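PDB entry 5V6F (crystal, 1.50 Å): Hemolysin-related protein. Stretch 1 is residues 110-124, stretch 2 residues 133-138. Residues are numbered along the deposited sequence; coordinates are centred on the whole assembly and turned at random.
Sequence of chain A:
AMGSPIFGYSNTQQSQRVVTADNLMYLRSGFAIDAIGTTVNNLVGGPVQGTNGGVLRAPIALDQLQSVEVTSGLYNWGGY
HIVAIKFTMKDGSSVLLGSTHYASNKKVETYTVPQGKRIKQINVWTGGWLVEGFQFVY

Stretch 1, residues 110-124: TYTVPQGKRIKQINV
Stretch 2 133-138: GFQFVY

The C-terminal residue, Y138, binds stretch 1 through both its ring and its carboxylate: its ring reaches back to the tyrosine of an earlier strand, while its carboxylate meets a lysine and a water. Y138 OH lies 2.6 Å from Y111 OH, a short hydrogen bond in which either hydroxyl could be the donor; Y138 OH lies at the edge of the Y111 ring (chi1 174°, t; chi2 84°), near its plane. With chi1 -50° (m) and chi2 -58°, the Y138 ring is bordered by residues of the loop 113-119. K117 CB sits over one face, 4.0 Å from the ring centroid and 16° off the normal, whereas I119 CG1 approaches the edge, 3.8 Å from Y138 CE1. P114 CD packs 3.4 Å from Y138 OH. P114 to K117 form a type II turn, closed by K117 N to P114 O at 3.2 Å; G116, at phi/psi 84/7, occupies a position where a CB would jam against the preceding carbonyl.

At the carboxylate, K120 extends its side chain (chi1 75°, p, then t throughout) so that NZ makes a weak hydrogen bond to Y138 O at 3.0 Å and a long salt bridge to Y138 OXT at 3.8 Å. One water donates to both R118 O and Y138 OXT, 2.7 Å from each, tying the loop backbone to the chain end.

Beyond this, strands 121-124 and 133-137 run antiparallel, their directions 159° apart and their axes 4.6 Å at closest approach. Q121 pairs with V137, I122 with F136, N123 with Q135 and V124 with F134, at CA-CA distances of 5.2, 4.9, 5.0 and 4.3 Å. N123 and Q135 exchange two backbone bonds, N123 N to Q135 O and Q135 N to N123 O, both 2.9 Å. V137 N donates to Q121 O at 3.0 Å, but V137 O accepts from K120 N at 2.9 Å, one residue before its bridge partner. At the V124-F134 end of the ladder, F134 CA lies 3.0 Å from N123 O, a CA-H...O contact.

The face bearing Q121, N123, Q135 and V137 carries a polar relay: Q121 NE2 donates to N123 OD1 at 2.8 Å, and N123 ND2 to Q135 OE1 at 3.0 Å, so both ends of the N123 amide are used (chi1 -61°, m). The face bearing I122, V124, F134 and F136 is apolar. F136 (chi1 -66°, m; chi2 -41°) takes I119 CD1 over its ring, 3.8 Å from the centroid, and I122 CG1 at its edge, 4.1 Å from F136 CD1; I122 CG2 lies 4.2 Å from F134 CD2.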

# COMPACT_ATOMS: atom_id res chain seq x y z
N THR A 110 -2.28 -6.75 -10.40
CA THR A 110 -3.41 -7.37 -9.73
C THR A 110 -2.97 -8.70 -9.14
O THR A 110 -2.27 -9.48 -9.81
CB THR A 110 -4.58 -7.57 -10.71
OG1 THR A 110 -4.94 -6.31 -11.30
CG2 THR A 110 -5.79 -8.15 -9.99
N TYR A 111 -3.36 -8.95 -7.90
CA TYR A 111 -2.89 -10.12 -7.18
C TYR A 111 -3.96 -10.58 -6.20
O TYR A 111 -4.55 -9.76 -5.49
CB TYR A 111 -1.59 -9.82 -6.44
CG TYR A 111 -1.11 -10.95 -5.56
CD1 TYR A 111 -0.37 -11.99 -6.09
CD2 TYR A 111 -1.39 -10.96 -4.20
CE1 TYR A 111 0.07 -13.03 -5.29
CE2 TYR A 111 -0.95 -11.99 -3.39
CZ TYR A 111 -0.22 -13.02 -3.95
OH TYR A 111 0.23 -14.06 -3.16
N THR A 112 -4.19 -11.89 -6.16
CA THR A 112 -5.18 -12.50 -5.29
C THR A 112 -4.48 -13.27 -4.18
O THR A 112 -3.60 -14.09 -4.46
CB THR A 112 -6.11 -13.43 -6.09
OG1 THR A 112 -6.84 -12.65 -7.04
CG2 THR A 112 -7.09 -14.16 -5.18
N VAL A 113 -4.85 -12.98 -2.94
CA VAL A 113 -4.27 -13.67 -1.79
C VAL A 113 -4.77 -15.11 -1.81
O VAL A 113 -5.98 -15.34 -1.78
CB VAL A 113 -4.65 -12.97 -0.48
CG1 VAL A 113 -3.95 -13.64 0.70
CG2 VAL A 113 -4.28 -11.49 -0.54
N PRO A 114 -3.88 -16.11 -1.87
CA PRO A 114 -4.35 -17.50 -1.94
C PRO A 114 -5.16 -17.88 -0.71
O PRO A 114 -4.89 -17.44 0.41
CB PRO A 114 -3.06 -18.32 -2.03
CG PRO A 114 -2.03 -17.36 -2.51
CD PRO A 114 -2.41 -16.03 -1.95
N GLN A 115 -6.17 -18.72 -0.94
CA GLN A 115 -6.96 -19.25 0.16
C GLN A 115 -6.06 -19.95 1.16
O GLN A 115 -5.20 -20.75 0.78
CB GLN A 115 -8.03 -20.21 -0.36
N GLY A 116 -6.24 -19.64 2.44
CA GLY A 116 -5.49 -20.31 3.49
C GLY A 116 -4.12 -19.75 3.77
O GLY A 116 -3.37 -20.35 4.55
N LYS A 117 -3.74 -18.63 3.15
CA LYS A 117 -2.46 -17.99 3.40
C LYS A 117 -2.69 -16.73 4.22
O LYS A 117 -3.36 -15.80 3.77
CB LYS A 117 -1.76 -17.63 2.08
CG LYS A 117 -1.33 -18.83 1.26
CD LYS A 117 -0.05 -19.44 1.80
CE LYS A 117 0.29 -20.74 1.10
NZ LYS A 117 1.40 -21.46 1.78
N ARG A 118 -2.13 -16.70 5.43
CA ARG A 118 -2.17 -15.49 6.25
C ARG A 118 -1.00 -14.59 5.91
O ARG A 118 0.16 -15.02 5.90
CB ARG A 118 -2.16 -15.81 7.74
CG ARG A 118 -2.06 -14.55 8.59
CD ARG A 118 -2.33 -14.75 10.07
NE ARG A 118 -2.27 -13.47 10.78
CZ ARG A 118 -1.15 -12.87 11.20
NH1 ARG A 118 0.03 -13.43 11.00
NH2 ARG A 118 -1.22 -11.70 11.81
N ILE A 119 -1.30 -13.32 5.64
CA ILE A 119 -0.27 -12.30 5.46
C ILE A 119 0.36 -12.03 6.82
O ILE A 119 -0.32 -11.53 7.73
CB ILE A 119 -0.85 -11.03 4.85
CG1 ILE A 119 -1.51 -11.32 3.50
CG2 ILE A 119 0.25 -9.98 4.68
CD1 ILE A 119 -2.42 -10.20 3.01
N LYS A 120 1.64 -12.36 6.99
CA LYS A 120 2.30 -12.18 8.27
C LYS A 120 3.15 -10.92 8.34
O LYS A 120 3.47 -10.47 9.44
CB LYS A 120 3.18 -13.40 8.60
CG LYS A 120 4.48 -13.50 7.81
CD LYS A 120 5.19 -14.82 8.10
CE LYS A 120 6.56 -14.88 7.44
NZ LYS A 120 7.14 -16.25 7.48
N GLN A 121 3.49 -10.34 7.19
CA GLN A 121 4.38 -9.20 7.16
C GLN A 121 4.14 -8.44 5.87
O GLN A 121 3.79 -9.03 4.84
CB GLN A 121 5.85 -9.65 7.28
CG GLN A 121 6.90 -8.56 7.18
CD GLN A 121 8.29 -9.09 7.44
OE1 GLN A 121 8.61 -9.55 8.54
NE2 GLN A 121 9.14 -9.03 6.42
N ILE A 122 4.28 -7.12 5.94
CA ILE A 122 4.25 -6.25 4.77
C ILE A 122 5.62 -5.60 4.66
O ILE A 122 6.08 -4.94 5.61
CB ILE A 122 3.15 -5.18 4.86
CG1 ILE A 122 1.80 -5.81 5.21
CG2 ILE A 122 3.07 -4.40 3.54
CD1 ILE A 122 0.68 -4.80 5.43
N ASN A 123 6.28 -5.81 3.53
CA ASN A 123 7.48 -5.05 3.21
C ASN A 123 7.05 -3.79 2.48
O ASN A 123 6.17 -3.83 1.63
CB ASN A 123 8.44 -5.88 2.36
CG ASN A 123 8.91 -7.14 3.07
OD1 ASN A 123 9.10 -7.15 4.28
ND2 ASN A 123 9.09 -8.21 2.31
N VAL A 124 7.66 -2.67 2.85
CA VAL A 124 7.31 -1.36 2.30
C VAL A 124 8.58 -0.65 1.89
O VAL A 124 9.53 -0.57 2.68
CB VAL A 124 6.52 -0.50 3.31
CG1 VAL A 124 6.06 0.79 2.66
CG2 VAL A 124 5.34 -1.28 3.88
N GLY A 133 6.77 1.01 -3.12
CA GLY A 133 6.36 -0.37 -3.32
C GLY A 133 5.96 -1.03 -2.02
O GLY A 133 6.23 -0.52 -0.93
N PHE A 134 5.28 -2.17 -2.15
CA PHE A 134 5.00 -3.01 -0.99
C PHE A 134 4.82 -4.45 -1.44
O PHE A 134 4.62 -4.75 -2.62
CB PHE A 134 3.77 -2.52 -0.20
CG PHE A 134 2.44 -2.88 -0.81
CD1 PHE A 134 1.85 -2.05 -1.75
CD2 PHE A 134 1.76 -4.02 -0.41
CE1 PHE A 134 0.62 -2.36 -2.31
CE2 PHE A 134 0.52 -4.33 -0.96
CZ PHE A 134 -0.04 -3.51 -1.91
N GLN A 135 4.90 -5.36 -0.47
CA GLN A 135 4.87 -6.79 -0.72
C GLN A 135 4.29 -7.50 0.48
O GLN A 135 4.58 -7.14 1.63
CB GLN A 135 6.28 -7.31 -1.02
CG GLN A 135 6.39 -8.81 -1.15
CD GLN A 135 7.82 -9.26 -1.31
OE1 GLN A 135 8.71 -8.81 -0.59
NE2 GLN A 135 8.05 -10.15 -2.27
N PHE A 136 3.47 -8.51 0.22
CA PHE A 136 2.95 -9.39 1.26
C PHE A 136 3.84 -10.62 1.40
O PHE A 136 4.30 -11.19 0.41
CB PHE A 136 1.53 -9.85 0.92
CG PHE A 136 0.49 -8.75 0.91
CD1 PHE A 136 0.49 -7.75 1.87
CD2 PHE A 136 -0.49 -8.73 -0.06
CE1 PHE A 136 -0.47 -6.76 1.86
CE2 PHE A 136 -1.46 -7.74 -0.07
CZ PHE A 136 -1.44 -6.75 0.88
N VAL A 137 4.06 -11.04 2.65
CA VAL A 137 4.87 -12.21 2.97
C VAL A 137 4.02 -13.19 3.76
O VAL A 137 3.25 -12.78 4.63
CB VAL A 137 6.14 -11.82 3.77
CG1 VAL A 137 7.06 -13.02 3.93
CG2 VAL A 137 6.87 -10.65 3.11
N TYR A 138 4.18 -14.48 3.47
CA TYR A 138 3.45 -15.54 4.16
C TYR A 138 4.35 -16.40 5.04
O TYR A 138 5.58 -16.36 4.93
CB TYR A 138 2.73 -16.44 3.15
CG TYR A 138 1.91 -15.69 2.13
CD1 TYR A 138 0.90 -14.83 2.53
CD2 TYR A 138 2.14 -15.86 0.77
CE1 TYR A 138 0.14 -14.15 1.60
CE2 TYR A 138 1.38 -15.18 -0.17
CZ TYR A 138 0.39 -14.32 0.25
OH TYR A 138 -0.37 -13.64 -0.67
OXT TYR A 138 3.86 -17.18 5.86
O HOH W 1 1.24 -17.41 6.49